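Putative siderophore-degrading esterase (Eurofung) (Emericella nidulans, PDB 6GUO) hydrolyses the ester bonds of the bacterial xenosiderophore enterobactin, yielding N-(2,3-dihydroxybenzoyl)-L-serine and so allowing iron to be released inside the fungal cell. Local coordinates at residues R16-W21 with I33-L39; D46-A52 with P152-F156; Y56-N61 with I89-I93; S189-W193 with R252-C258; A216-L220 with R270-E275. Numbering follows the deposited sequence.

Contact 1 (R16-W21 with I33-L39)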
# COMPACT_ATOMS: atom_id res chain seq x y z
N ARG A 16 -13.52 8.93 -0.68
CA ARG A 16 -14.13 9.75 -1.71
C ARG A 16 -14.13 8.99 -3.03
O ARG A 16 -13.22 8.20 -3.29
CB ARG A 16 -13.29 11.02 -1.87
CG ARG A 16 -13.99 12.16 -2.56
CD ARG A 16 -13.22 13.46 -2.36
NE ARG A 16 -14.02 14.59 -2.80
CZ ARG A 16 -15.02 15.15 -2.11
NH1 ARG A 16 -15.68 16.18 -2.63
NH2 ARG A 16 -15.37 14.70 -0.91
N ASN A 17 -15.14 9.24 -3.86
CA ASN A 17 -15.23 8.65 -5.20
C ASN A 17 -15.03 7.14 -5.16
O ASN A 17 -14.17 6.59 -5.85
CB ASN A 17 -14.25 9.33 -6.17
CG ASN A 17 -14.66 10.74 -6.54
OD1 ASN A 17 -15.57 11.32 -5.94
ND2 ASN A 17 -13.98 11.30 -7.54
N MET A 18 -15.80 6.49 -4.30
CA MET A 18 -15.89 5.05 -4.30
C MET A 18 -17.32 4.62 -4.00
O MET A 18 -18.09 5.35 -3.38
CB MET A 18 -14.88 4.40 -3.35
CG MET A 18 -14.83 4.95 -1.94
SD MET A 18 -13.53 4.19 -0.94
CE MET A 18 -12.02 4.80 -1.67
N ALA A 19 -17.66 3.44 -4.50
CA ALA A 19 -18.99 2.87 -4.36
C ALA A 19 -18.85 1.36 -4.32
O ALA A 19 -17.83 0.81 -4.74
CB ALA A 19 -19.87 3.29 -5.52
N ALA A 20 -19.88 0.70 -3.80
CA ALA A 20 -19.90 -0.74 -3.70
C ALA A 20 -21.27 -1.29 -4.08
O ALA A 20 -22.28 -0.60 -3.92
CB ALA A 20 -19.52 -1.18 -2.29
N TRP A 21 -21.28 -2.50 -4.61
CA TRP A 21 -22.50 -3.23 -4.95
C TRP A 21 -22.38 -4.68 -4.48
O TRP A 21 -21.29 -5.25 -4.51
CB TRP A 21 -22.73 -3.25 -6.46
CG TRP A 21 -23.11 -1.95 -7.06
CD1 TRP A 21 -24.37 -1.51 -7.32
CD2 TRP A 21 -22.22 -0.92 -7.50
NE1 TRP A 21 -24.32 -0.26 -7.89
CE2 TRP A 21 -23.01 0.13 -8.01
CE3 TRP A 21 -20.83 -0.77 -7.50
CZ2 TRP A 21 -22.46 1.31 -8.52
CZ3 TRP A 21 -20.28 0.40 -8.02
CH2 TRP A 21 -21.10 1.43 -8.52
N ILE A 33 -18.56 -6.06 -5.12
CA ILE A 33 -17.63 -5.32 -5.97
C ILE A 33 -17.43 -3.92 -5.38
O ILE A 33 -18.41 -3.26 -5.02
CB ILE A 33 -18.04 -5.32 -7.47
CG1 ILE A 33 -19.32 -4.52 -7.74
CG2 ILE A 33 -18.21 -6.75 -7.96
CD1 ILE A 33 -19.45 -4.10 -9.19
N ASP A 34 -16.18 -3.51 -5.22
CA ASP A 34 -15.84 -2.16 -4.79
C ASP A 34 -15.23 -1.47 -5.99
O ASP A 34 -14.40 -2.06 -6.68
CB ASP A 34 -14.84 -2.19 -3.63
CG ASP A 34 -15.46 -2.61 -2.32
OD1 ASP A 34 -16.08 -1.75 -1.64
OD2 ASP A 34 -15.32 -3.79 -1.94
N VAL A 35 -15.67 -0.24 -6.25
CA VAL A 35 -15.20 0.54 -7.40
C VAL A 35 -14.75 1.92 -6.93
O VAL A 35 -15.45 2.58 -6.18
CB VAL A 35 -16.31 0.69 -8.46
CG1 VAL A 35 -15.79 1.44 -9.68
CG2 VAL A 35 -16.86 -0.68 -8.86
N SER A 36 -13.57 2.35 -7.39
CA SER A 36 -13.11 3.71 -7.16
C SER A 36 -12.68 4.35 -8.47
O SER A 36 -12.30 3.66 -9.41
CB SER A 36 -11.94 3.75 -6.17
OG SER A 36 -10.77 3.18 -6.71
N TRP A 37 -12.74 5.67 -8.50
CA TRP A 37 -12.41 6.44 -9.69
C TRP A 37 -11.63 7.70 -9.33
O TRP A 37 -11.60 8.09 -8.17
CB TRP A 37 -13.68 6.74 -10.50
CG TRP A 37 -14.77 7.42 -9.76
CD1 TRP A 37 -15.03 8.75 -9.72
CD2 TRP A 37 -15.78 6.79 -8.96
NE1 TRP A 37 -16.13 9.00 -8.95
CE2 TRP A 37 -16.61 7.82 -8.46
CE3 TRP A 37 -16.06 5.47 -8.61
CZ2 TRP A 37 -17.70 7.57 -7.64
CZ3 TRP A 37 -17.15 5.22 -7.79
CH2 TRP A 37 -17.95 6.26 -7.31
N PRO A 38 -10.96 8.32 -10.33
CA PRO A 38 -10.08 9.45 -10.02
C PRO A 38 -10.74 10.62 -9.30
O PRO A 38 -11.92 10.91 -9.52
CB PRO A 38 -9.59 9.89 -11.40
CG PRO A 38 -9.59 8.64 -12.20
CD PRO A 38 -10.79 7.88 -11.73
N LEU A 39 -9.96 11.28 -8.46
CA LEU A 39 -10.45 12.38 -7.64
C LEU A 39 -10.82 13.64 -8.42
O LEU A 39 -11.58 14.46 -7.91
CB LEU A 39 -9.41 12.73 -6.57
CG LEU A 39 -9.16 11.66 -5.51
CD1 LEU A 39 -8.07 12.13 -4.57
CD2 LEU A 39 -10.42 11.31 -4.74
O HOH W 1 -13.07 14.13 -5.42
O HOH W 2 -16.19 0.87 -2.14
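Strands 18-21 and 33-36 run antiparallel as the two arms of a beta hairpin at the margin of the alpha/beta-hydrolase sheet within this chain. Backbone donors and acceptors are satisfied two by two: A19 N to V35 O (2.9 Å) and V35 N to A19 O (2.8 Å), then W21 N to I33 O (3.0 Å) and I33 N to W21 O (2.9 Å). Past M18, N17 carries the pairing on: its O accepts from W37 N (3.1 Å), and its ND2 donates to P38 O (2.9 Å) and W41 O. N17 CB sits 3.6 Å from the centroid of the W37 five-membered ring, a CH-pi contact, while W37 NE1 donates to S42 O. Water 1 links R16 NE (2.8 Å) to L39 O (2.9 Å). D34 OD1 accepts hydrogen bonds from water 2 (2.7 Å) and from A14 N of the second subunit; its OD2 accepts one from Q32 NE2. S36 OG is hydrogen-bonded to T68 OG1. Backbone pairs are thus satisfied within the hairpin and polar side-chain ends largely by their surroundings, while A20 and W21 pair with an antiparallel strand of the second subunit, so the sheet runs on across the homodimer interface.

Contact 2 (D46-A52 with P152-F156)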
# COMPACT_ATOMS: atom_id res chain seq x y z
N ASP A 46 -18.77 11.22 -13.05
CA ASP A 46 -18.68 11.94 -14.32
C ASP A 46 -17.22 12.35 -14.54
O ASP A 46 -16.65 13.07 -13.73
CB ASP A 46 -19.58 13.19 -14.31
CG ASP A 46 -19.62 13.94 -15.65
OD1 ASP A 46 -20.13 15.07 -15.67
OD2 ASP A 46 -19.14 13.41 -16.68
N ALA A 47 -16.65 11.88 -15.65
CA ALA A 47 -15.26 12.16 -16.02
C ALA A 47 -15.11 13.34 -16.99
O ALA A 47 -13.99 13.64 -17.42
CB ALA A 47 -14.63 10.91 -16.61
N SER A 48 -16.23 13.99 -17.34
CA SER A 48 -16.25 15.15 -18.25
C SER A 48 -15.55 14.85 -19.58
O SER A 48 -14.74 15.65 -20.07
CB SER A 48 -15.64 16.38 -17.57
OG SER A 48 -16.37 16.72 -16.40
N GLY A 49 -15.86 13.69 -20.16
CA GLY A 49 -15.30 13.29 -21.45
C GLY A 49 -13.95 12.58 -21.41
O GLY A 49 -13.51 12.06 -22.43
N LYS A 50 -13.29 12.55 -20.25
CA LYS A 50 -11.99 11.89 -20.13
C LYS A 50 -12.09 10.37 -20.32
O LYS A 50 -13.11 9.76 -20.02
CB LYS A 50 -11.33 12.21 -18.78
CG LYS A 50 -10.86 13.65 -18.67
CD LYS A 50 -10.33 13.95 -17.27
CE LYS A 50 -9.87 15.39 -17.15
NZ LYS A 50 -9.91 15.86 -15.74
N SER A 51 -11.01 9.80 -20.85
CA SER A 51 -10.87 8.36 -20.99
C SER A 51 -10.28 7.79 -19.71
O SER A 51 -9.94 8.54 -18.79
CB SER A 51 -9.97 8.03 -22.18
OG SER A 51 -10.53 8.56 -23.37
N ALA A 52 -10.18 6.47 -19.64
CA ALA A 52 -9.62 5.82 -18.46
C ALA A 52 -9.01 4.47 -18.79
O ALA A 52 -9.29 3.88 -19.83
CB ALA A 52 -10.69 5.65 -17.40
N PRO A 152 -20.68 4.70 -18.60
CA PRO A 152 -21.03 4.59 -20.03
C PRO A 152 -20.39 5.63 -20.95
O PRO A 152 -20.22 5.36 -22.14
CB PRO A 152 -22.56 4.77 -20.03
CG PRO A 152 -22.86 5.52 -18.79
CD PRO A 152 -21.87 5.02 -17.78
N ARG A 153 -20.05 6.81 -20.42
CA ARG A 153 -19.42 7.87 -21.23
C ARG A 153 -17.88 7.86 -21.20
O ARG A 153 -17.26 8.76 -21.77
CB ARG A 153 -19.96 9.24 -20.80
CG ARG A 153 -21.47 9.35 -20.98
CD ARG A 153 -22.01 10.74 -20.65
NE ARG A 153 -21.62 11.19 -19.32
CZ ARG A 153 -22.13 10.75 -18.17
NH1 ARG A 153 -23.08 9.81 -18.13
NH2 ARG A 153 -21.68 11.25 -17.02
N VAL A 154 -17.28 6.85 -20.57
CA VAL A 154 -15.83 6.72 -20.45
C VAL A 154 -15.32 5.65 -21.42
O VAL A 154 -15.74 4.50 -21.35
CB VAL A 154 -15.43 6.35 -19.01
CG1 VAL A 154 -13.92 6.17 -18.88
CG2 VAL A 154 -15.92 7.40 -18.03
N SER A 155 -14.41 6.04 -22.31
CA SER A 155 -13.71 5.09 -23.17
C SER A 155 -12.57 4.46 -22.37
O SER A 155 -11.69 5.18 -21.88
CB SER A 155 -13.17 5.78 -24.42
OG SER A 155 -12.44 4.88 -25.23
N PHE A 156 -12.60 3.14 -22.24
CA PHE A 156 -11.59 2.40 -21.48
C PHE A 156 -10.48 1.91 -22.40
O PHE A 156 -10.75 1.22 -23.37
CB PHE A 156 -12.21 1.24 -20.71
CG PHE A 156 -12.97 1.68 -19.49
CD1 PHE A 156 -12.32 1.83 -18.27
CD2 PHE A 156 -14.32 2.00 -19.57
CE1 PHE A 156 -13.01 2.26 -17.15
CE2 PHE A 156 -15.01 2.43 -18.46
CZ PHE A 156 -14.36 2.56 -17.24
O HOH W 3 -18.79 12.65 -19.49
O HOH W 4 -15.83 10.45 -20.02
O HOH W 5 -13.80 8.78 -22.85
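A type I' turn, A47 to K50, closed by K50 N to A47 O at 3.1 Å, lies in the loop before strand 52-58, which packs against the loop leading into strand 156-164. D46, t at chi1, brings OD2 to S48 N (3.0 Å), an Asx turn. The same D46 OD2 meets R153 NH2 at 3.4 Å in a salt bridge whose hydrogen bond is weak; R153 reaches it by folding its chain, m at chi1 and again at chi3. Water 3 lies between D46 OD2 (2.9 Å) and R153 NE (3.2 Å). V154, t at chi1, directs CG2 to A47 CB (4.0 Å) and CG1 to A52 CB (3.6 Å). F156, chi1 m, lays its ring alongside A52, CE1 4.1 Å from A52 CB. The backbones join where two parallel central strands begin: A52 N donates to S155 O (3.0 Å), and F156 CA approaches A52 O at 3.2 Å. Water 4 spans K50 O and R153 O, 2.8 Å from each. With one direct backbone bond, a salt bridge with a weak hydrogen bond and shared waters, the contact is held largely through solvent, with apolar packing of V154 against A47 and A52.

Contact 3 (Y56-N61 with I89-I93)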
# COMPACT_ATOMS: atom_id res chain seq x y z
N TYR A 56 -8.53 -4.59 -12.44
CA TYR A 56 -9.43 -5.53 -11.78
C TYR A 56 -8.62 -6.32 -10.76
O TYR A 56 -7.55 -6.83 -11.07
CB TYR A 56 -10.08 -6.45 -12.82
CG TYR A 56 -11.08 -5.71 -13.68
CD1 TYR A 56 -12.45 -5.77 -13.42
CD2 TYR A 56 -10.66 -4.91 -14.75
CE1 TYR A 56 -13.37 -5.07 -14.18
CE2 TYR A 56 -11.57 -4.20 -15.52
CZ TYR A 56 -12.93 -4.29 -15.23
OH TYR A 56 -13.83 -3.59 -15.99
N LEU A 57 -9.14 -6.40 -9.54
CA LEU A 57 -8.45 -7.05 -8.43
C LEU A 57 -9.27 -8.21 -7.89
O LEU A 57 -10.44 -8.03 -7.57
CB LEU A 57 -8.23 -6.05 -7.29
CG LEU A 57 -7.69 -4.66 -7.61
CD1 LEU A 57 -7.77 -3.78 -6.37
CD2 LEU A 57 -6.26 -4.74 -8.11
N VAL A 58 -8.67 -9.40 -7.80
CA VAL A 58 -9.29 -10.52 -7.06
C VAL A 58 -8.76 -10.49 -5.63
O VAL A 58 -7.78 -9.80 -5.35
CB VAL A 58 -9.11 -11.88 -7.76
CG1 VAL A 58 -9.81 -11.84 -9.12
CG2 VAL A 58 -7.65 -12.28 -7.91
N ASP A 59 -9.42 -11.20 -4.71
CA ASP A 59 -9.31 -10.91 -3.25
C ASP A 59 -9.58 -9.43 -3.00
O ASP A 59 -8.83 -8.73 -2.30
CB ASP A 59 -7.94 -11.28 -2.67
CG ASP A 59 -7.66 -12.76 -2.68
OD1 ASP A 59 -8.57 -13.55 -2.33
OD2 ASP A 59 -6.53 -13.14 -3.02
N GLY A 60 -10.66 -8.95 -3.61
CA GLY A 60 -10.97 -7.52 -3.67
C GLY A 60 -10.96 -6.78 -2.34
O GLY A 60 -10.45 -5.66 -2.26
N ASN A 61 -11.49 -7.42 -1.30
CA ASN A 61 -11.59 -6.80 0.02
C ASN A 61 -10.22 -6.47 0.63
O ASN A 61 -10.13 -5.57 1.46
CB ASN A 61 -12.35 -7.67 1.03
CG ASN A 61 -13.65 -8.23 0.49
OD1 ASN A 61 -13.65 -9.24 -0.19
ND2 ASN A 61 -14.77 -7.58 0.81
N ILE A 89 -13.07 -7.28 -6.92
CA ILE A 89 -14.08 -8.34 -6.85
C ILE A 89 -13.80 -9.18 -5.62
O ILE A 89 -12.78 -9.89 -5.54
CB ILE A 89 -14.13 -9.21 -8.12
CG1 ILE A 89 -14.27 -8.34 -9.38
CG2 ILE A 89 -15.30 -10.19 -8.05
CD1 ILE A 89 -12.97 -8.07 -10.10
N GLY A 90 -14.70 -9.07 -4.65
CA GLY A 90 -14.56 -9.72 -3.36
C GLY A 90 -15.87 -10.26 -2.86
O GLY A 90 -16.73 -10.68 -3.64
N TYR A 91 -16.03 -10.23 -1.54
CA TYR A 91 -17.07 -10.98 -0.83
C TYR A 91 -17.67 -10.13 0.29
O TYR A 91 -17.01 -9.21 0.78
CB TYR A 91 -16.45 -12.26 -0.27
CG TYR A 91 -15.70 -13.05 -1.30
CD1 TYR A 91 -16.37 -13.85 -2.21
CD2 TYR A 91 -14.31 -12.95 -1.42
CE1 TYR A 91 -15.70 -14.56 -3.18
CE2 TYR A 91 -13.62 -13.67 -2.39
CZ TYR A 91 -14.32 -14.47 -3.27
OH TYR A 91 -13.65 -15.18 -4.24
N PRO A 92 -18.92 -10.43 0.70
CA PRO A 92 -19.56 -9.70 1.79
C PRO A 92 -19.06 -10.19 3.15
O PRO A 92 -19.77 -10.90 3.87
CB PRO A 92 -21.05 -10.00 1.57
CG PRO A 92 -21.04 -11.38 1.00
CD PRO A 92 -19.83 -11.43 0.11
N ILE A 93 -17.84 -9.79 3.49
CA ILE A 93 -17.17 -10.21 4.72
C ILE A 93 -16.86 -8.96 5.53
O ILE A 93 -16.51 -7.93 4.96
CB ILE A 93 -15.89 -11.05 4.43
CG1 ILE A 93 -14.90 -10.30 3.51
CG2 ILE A 93 -16.29 -12.39 3.82
CD1 ILE A 93 -13.64 -11.06 3.18
O HOH W 6 -11.92 -12.62 -5.37
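I89, next to last in strand 83-90, opens the second segment, and both its backbone N and its O are used: I89 N donates to L57 O (2.8 Å), and I89 O accepts from G60 N (3.0 Å). Water 6 also donates to I89 O (2.9 Å) and accepts from D59 N (2.9 Å). The I89 side chain reaches back along strand 56-58, CD1 meeting the edge of the Y56 ring at CD1, 4.1 Å away. G90 faces G60, their CA atoms 4.2 Å apart; a CB on either would clash with the opposite segment, so the chains can close up here. This is the C-terminal end of the strands of a beta-alpha-beta unit, strand 52-58, helix 60-77 and strand 83-90, in which the first strand passes through D59 into the helix. At Y91 the asparagine after G60 takes over: Y91 N donates to N61 OD1 (2.9 Å) and N61 ND2 to Y91 O (2.8 Å), so one amide satisfies both backbone groups of a residue. Y91 OH is hydrogen-bonded to D105, and D59 forms a salt bridge with R102. P92 then centres an inverse gamma turn, bringing I93 back toward N61, its CD1 3.8 Å from N61 OD1.

Contact 4 (S189-W193 with R252-C258); sequences SPSIW and RRMNDNC
In this alpha/beta-hydrolase fold, the loop following strand 184-188 packs against the start of helix 254-268. S189 has left-handed backbone angles (44/51), P190 is extended (-65/140), S191 centres an inverse gamma turn, and I192 and W193 are helical. Opposite, R252 ends helix 239-252; R253, with positive phi (53/44), stands at the N-cap position of the next. CA atoms approach at S189-M254 (6.8 Å), I192-N257 (6.5 Å) and W193-R252 (5.2 Å). M254 (t, p, p) curls its thioether onto the loop, CE 3.3 Å from S189 O and SD 3.3 Å from P190 O. The P190 ring fits beside C258, CD to SG 3.7 Å. I192 (m, t) points at the helix and fills the space beside N257 and C258, CG2 3.8 Å from N257 CB. W193 (chi1 p, chi2 -91°) presents its face to extended R252: R252 CG lies 3.6 Å from the centroid of the W193 five-membered ring, a CH-pi contact, and the guanidinium stacks flat, planes at 19°. S191 bonds through its backbone to S165 of the probable nucleophile elbow. Two waters bridge the segments: water 7 joins P190 O (3.1 Å) and M254 O (3.0 Å); water 8 joins W193 N (3.0 Å), N257 ND2 (2.9 Å) and R252 O (2.7 Å).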
# COMPACT_ATOMS: atom_id res chain seq x y z
N SER A 189 3.24 -13.33 -6.30
CA SER A 189 3.44 -14.57 -5.54
C SER A 189 2.49 -15.68 -5.98
O SER A 189 1.81 -16.27 -5.16
CB SER A 189 3.26 -14.29 -4.05
OG SER A 189 4.08 -13.21 -3.65
N PRO A 190 2.42 -15.95 -7.30
CA PRO A 190 1.41 -16.90 -7.78
C PRO A 190 1.65 -18.30 -7.24
O PRO A 190 2.80 -18.74 -7.17
CB PRO A 190 1.60 -16.87 -9.30
CG PRO A 190 3.03 -16.51 -9.47
CD PRO A 190 3.30 -15.51 -8.38
N SER A 191 0.58 -18.99 -6.86
CA SER A 191 0.68 -20.33 -6.28
C SER A 191 0.95 -21.38 -7.37
O SER A 191 0.14 -22.27 -7.62
CB SER A 191 -0.60 -20.67 -5.51
OG SER A 191 -0.86 -19.67 -4.54
N ILE A 192 2.13 -21.28 -7.98
CA ILE A 192 2.52 -22.14 -9.09
C ILE A 192 2.56 -23.60 -8.63
O ILE A 192 2.14 -24.49 -9.37
CB ILE A 192 3.85 -21.67 -9.75
CG1 ILE A 192 3.61 -20.34 -10.47
CG2 ILE A 192 4.39 -22.71 -10.73
CD1 ILE A 192 4.85 -19.61 -10.94
N TRP A 193 3.02 -23.82 -7.40
CA TRP A 193 2.98 -25.14 -6.73
C TRP A 193 1.64 -25.89 -6.78
O TRP A 193 1.64 -27.13 -6.77
CB TRP A 193 3.41 -25.02 -5.26
CG TRP A 193 2.50 -24.17 -4.42
CD1 TRP A 193 2.60 -22.82 -4.19
CD2 TRP A 193 1.34 -24.60 -3.71
NE1 TRP A 193 1.58 -22.40 -3.38
CE2 TRP A 193 0.79 -23.47 -3.07
CE3 TRP A 193 0.71 -25.85 -3.54
CZ2 TRP A 193 -0.36 -23.54 -2.27
CZ3 TRP A 193 -0.44 -25.91 -2.75
CH2 TRP A 193 -0.97 -24.76 -2.13
N ARG A 252 6.52 -25.33 -1.60
CA ARG A 252 5.86 -24.36 -2.48
C ARG A 252 6.82 -23.70 -3.46
O ARG A 252 6.40 -23.29 -4.54
CB ARG A 252 5.11 -23.32 -1.66
CG ARG A 252 3.94 -23.96 -0.95
CD ARG A 252 3.16 -22.99 -0.10
NE ARG A 252 2.12 -23.69 0.65
CZ ARG A 252 1.06 -23.13 1.22
NH1 ARG A 252 0.84 -21.81 1.13
NH2 ARG A 252 0.19 -23.89 1.87
N ARG A 253 8.09 -23.60 -3.09
CA ARG A 253 9.15 -23.26 -4.03
C ARG A 253 8.83 -21.98 -4.81
O ARG A 253 9.00 -21.91 -6.03
CB ARG A 253 9.35 -24.46 -4.98
CG ARG A 253 10.65 -24.47 -5.74
CD ARG A 253 10.89 -25.82 -6.38
NE ARG A 253 12.15 -25.81 -7.12
CZ ARG A 253 12.31 -25.41 -8.38
NH1 ARG A 253 13.52 -25.46 -8.92
NH2 ARG A 253 11.28 -24.97 -9.11
N MET A 254 8.36 -20.96 -4.09
CA MET A 254 7.82 -19.75 -4.72
C MET A 254 8.84 -19.05 -5.62
O MET A 254 8.53 -18.75 -6.78
CB MET A 254 7.32 -18.78 -3.65
CG MET A 254 6.68 -17.50 -4.18
SD MET A 254 5.25 -17.78 -5.23
CE MET A 254 4.07 -18.46 -4.06
N ASN A 255 10.04 -18.82 -5.09
CA ASN A 255 11.07 -18.02 -5.77
C ASN A 255 11.54 -18.71 -7.06
O ASN A 255 11.56 -18.09 -8.13
CB ASN A 255 12.30 -17.79 -4.87
CG ASN A 255 11.97 -17.09 -3.56
OD1 ASN A 255 10.87 -17.21 -3.02
ND2 ASN A 255 12.95 -16.37 -3.03
N ASP A 256 11.90 -19.98 -6.95
CA ASP A 256 12.38 -20.74 -8.12
C ASP A 256 11.28 -21.01 -9.15
O ASP A 256 11.55 -20.93 -10.36
CB ASP A 256 13.07 -22.05 -7.70
CG ASP A 256 14.40 -21.83 -6.98
OD1 ASP A 256 15.06 -20.79 -7.19
OD2 ASP A 256 14.81 -22.72 -6.20
N ASN A 257 10.07 -21.33 -8.71
CA ASN A 257 8.94 -21.52 -9.64
C ASN A 257 8.67 -20.25 -10.46
O ASN A 257 8.48 -20.33 -11.68
CB ASN A 257 7.66 -21.96 -8.92
CG ASN A 257 7.68 -23.43 -8.50
OD1 ASN A 257 8.55 -24.20 -8.89
ND2 ASN A 257 6.69 -23.82 -7.69
N CYS A 258 8.67 -19.09 -9.80
CA CYS A 258 8.48 -17.81 -10.50
C CYS A 258 9.58 -17.52 -11.51
O CYS A 258 9.29 -17.17 -12.66
CB CYS A 258 8.42 -16.64 -9.51
SG CYS A 258 6.85 -16.51 -8.66
O HOH W 7 5.71 -19.56 -7.60
O HOH W 8 5.04 -21.80 -6.40

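Contact 5 (A216-L220 with R270-E275); sequences AHPVL and RLCKLE
Three backbone hydrogen bonds join the segments: C272 N to P218 O (3.0 Å), L220 N to K273 O (3.1 Å) and E275 N to L220 O (3.1 Å). The nearest CA pairs are H217-C272 (5.4 Å), P218-L271 (5.6 Å), V219-K273 (4.9 Å) and L220-L274 (5.0 Å); the regular parallel step holds at L220-L274. Backbones are extended from P218 to L220 and from K273 to E275, but C272 is helical (-66/-43), a kink before the strand. The directions 217-220 and 270-275 differ by 33°. Here strand 219-225 begins its parallel pairing with 273-279, the outermost strand within the chain at this side of the alpha/beta-hydrolase sheet. L220 and L274, both t, p, share a face, L220 CD2 to L274 CD1 3.9 Å, covered by L265 of helix 254-268. L271 (m, t) lies between P218 and L220: CD2 to P218 CG 3.7 Å, CD1 to L220 CB 3.9 Å. On the other face V219 CG1 meets K273 CB at 3.9 Å, beside F298 of helix 288-301.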
# COMPACT_ATOMS: atom_id res chain seq x y z
N ALA A 216 -3.61 -11.74 -29.74
CA ALA A 216 -3.41 -11.37 -28.34
C ALA A 216 -1.94 -10.99 -28.14
O ALA A 216 -1.05 -11.70 -28.62
CB ALA A 216 -3.79 -12.52 -27.41
N HIS A 217 -1.71 -9.87 -27.46
CA HIS A 217 -0.35 -9.36 -27.19
C HIS A 217 -0.23 -9.05 -25.70
O HIS A 217 -0.02 -7.90 -25.32
CB HIS A 217 -0.07 -8.11 -28.03
CG HIS A 217 -0.55 -8.21 -29.44
ND1 HIS A 217 -1.88 -8.03 -29.78
CD2 HIS A 217 0.10 -8.47 -30.60
CE1 HIS A 217 -2.02 -8.18 -31.08
NE2 HIS A 217 -0.83 -8.45 -31.60
N PRO A 218 -0.36 -10.08 -24.85
CA PRO A 218 -0.44 -9.82 -23.41
C PRO A 218 0.88 -9.38 -22.78
O PRO A 218 1.96 -9.65 -23.31
CB PRO A 218 -0.87 -11.17 -22.85
CG PRO A 218 -0.33 -12.16 -23.81
CD PRO A 218 -0.45 -11.52 -25.15
N VAL A 219 0.74 -8.70 -21.64
CA VAL A 219 1.86 -8.25 -20.83
C VAL A 219 1.71 -8.95 -19.48
O VAL A 219 0.60 -9.04 -18.97
CB VAL A 219 1.83 -6.72 -20.65
CG1 VAL A 219 2.91 -6.26 -19.67
CG2 VAL A 219 2.00 -6.04 -22.00
N LEU A 220 2.82 -9.47 -18.94
CA LEU A 220 2.82 -10.13 -17.62
C LEU A 220 3.90 -9.54 -16.71
O LEU A 220 5.04 -9.37 -17.13
CB LEU A 220 3.06 -11.63 -17.77
CG LEU A 220 3.24 -12.46 -16.49
CD1 LEU A 220 1.99 -12.43 -15.61
CD2 LEU A 220 3.62 -13.89 -16.83
N ARG A 270 6.43 -15.15 -26.60
CA ARG A 270 4.98 -15.04 -26.84
C ARG A 270 4.35 -13.84 -26.13
O ARG A 270 3.20 -13.51 -26.41
CB ARG A 270 4.27 -16.34 -26.43
CG ARG A 270 4.31 -17.44 -27.49
CD ARG A 270 2.96 -18.14 -27.62
NE ARG A 270 1.93 -17.19 -28.05
CZ ARG A 270 0.61 -17.32 -27.85
NH1 ARG A 270 0.10 -18.36 -27.20
NH2 ARG A 270 -0.20 -16.37 -28.30
N LEU A 271 5.08 -13.20 -25.22
CA LEU A 271 4.59 -12.01 -24.52
C LEU A 271 5.19 -10.73 -25.10
O LEU A 271 6.37 -10.70 -25.46
CB LEU A 271 4.87 -12.12 -23.02
CG LEU A 271 4.35 -13.40 -22.35
CD1 LEU A 271 4.68 -13.37 -20.87
CD2 LEU A 271 2.86 -13.60 -22.55
N CYS A 272 4.36 -9.70 -25.18
CA CYS A 272 4.75 -8.37 -25.67
C CYS A 272 5.74 -7.71 -24.72
O CYS A 272 6.72 -7.08 -25.15
CB CYS A 272 3.50 -7.49 -25.81
SG CYS A 272 3.79 -5.74 -26.13
N LYS A 273 5.48 -7.84 -23.42
CA LYS A 273 6.39 -7.41 -22.38
C LYS A 273 6.26 -8.35 -21.20
O LYS A 273 5.16 -8.79 -20.86
CB LYS A 273 6.09 -5.97 -21.95
CG LYS A 273 7.21 -5.37 -21.12
CD LYS A 273 6.85 -4.02 -20.53
CE LYS A 273 8.03 -3.46 -19.76
NZ LYS A 273 7.73 -2.15 -19.12
N LEU A 274 7.40 -8.65 -20.57
CA LEU A 274 7.47 -9.60 -19.48
C LEU A 274 8.50 -9.11 -18.46
O LEU A 274 9.58 -8.68 -18.83
CB LEU A 274 7.86 -10.97 -20.04
CG LEU A 274 8.15 -12.11 -19.06
CD1 LEU A 274 6.96 -12.42 -18.18
CD2 LEU A 274 8.61 -13.34 -19.83
N GLU A 275 8.14 -9.17 -17.18
CA GLU A 275 8.99 -8.69 -16.11
C GLU A 275 8.80 -9.57 -14.88
O GLU A 275 7.69 -10.02 -14.61
CB GLU A 275 8.65 -7.22 -15.79
CG GLU A 275 9.33 -6.62 -14.57
CD GLU A 275 9.17 -5.10 -14.50
OE1 GLU A 275 9.66 -4.40 -15.41
OE2 GLU A 275 8.57 -4.61 -13.53

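In the fold
Contacts 1, 3 and 5 all reach one sheet. Contact 1 holds the hairpin at one margin, contact 5 the opposite outer strand, their centres 29 Å apart; contact 3 lies between, 13 Å from contact 1 and about 9 Å from the chain's centre. Contact 2 joins the starts of strands 52-58 and 156-164. Its segments enclose contact 3 along the chain, and the centres of contacts 2 and 3 are 24 Å apart. Contacts 4 and 5 interleave in sequence, with centres 19 Å apart. Contacts 3 and 4, 23 Å apart, both border the probable nucleophile elbow around S165: V58 and S191 touch it. W193 of contact 4 also packs on P116, which appears to lie in the proline-rich insertion that narrows the active site.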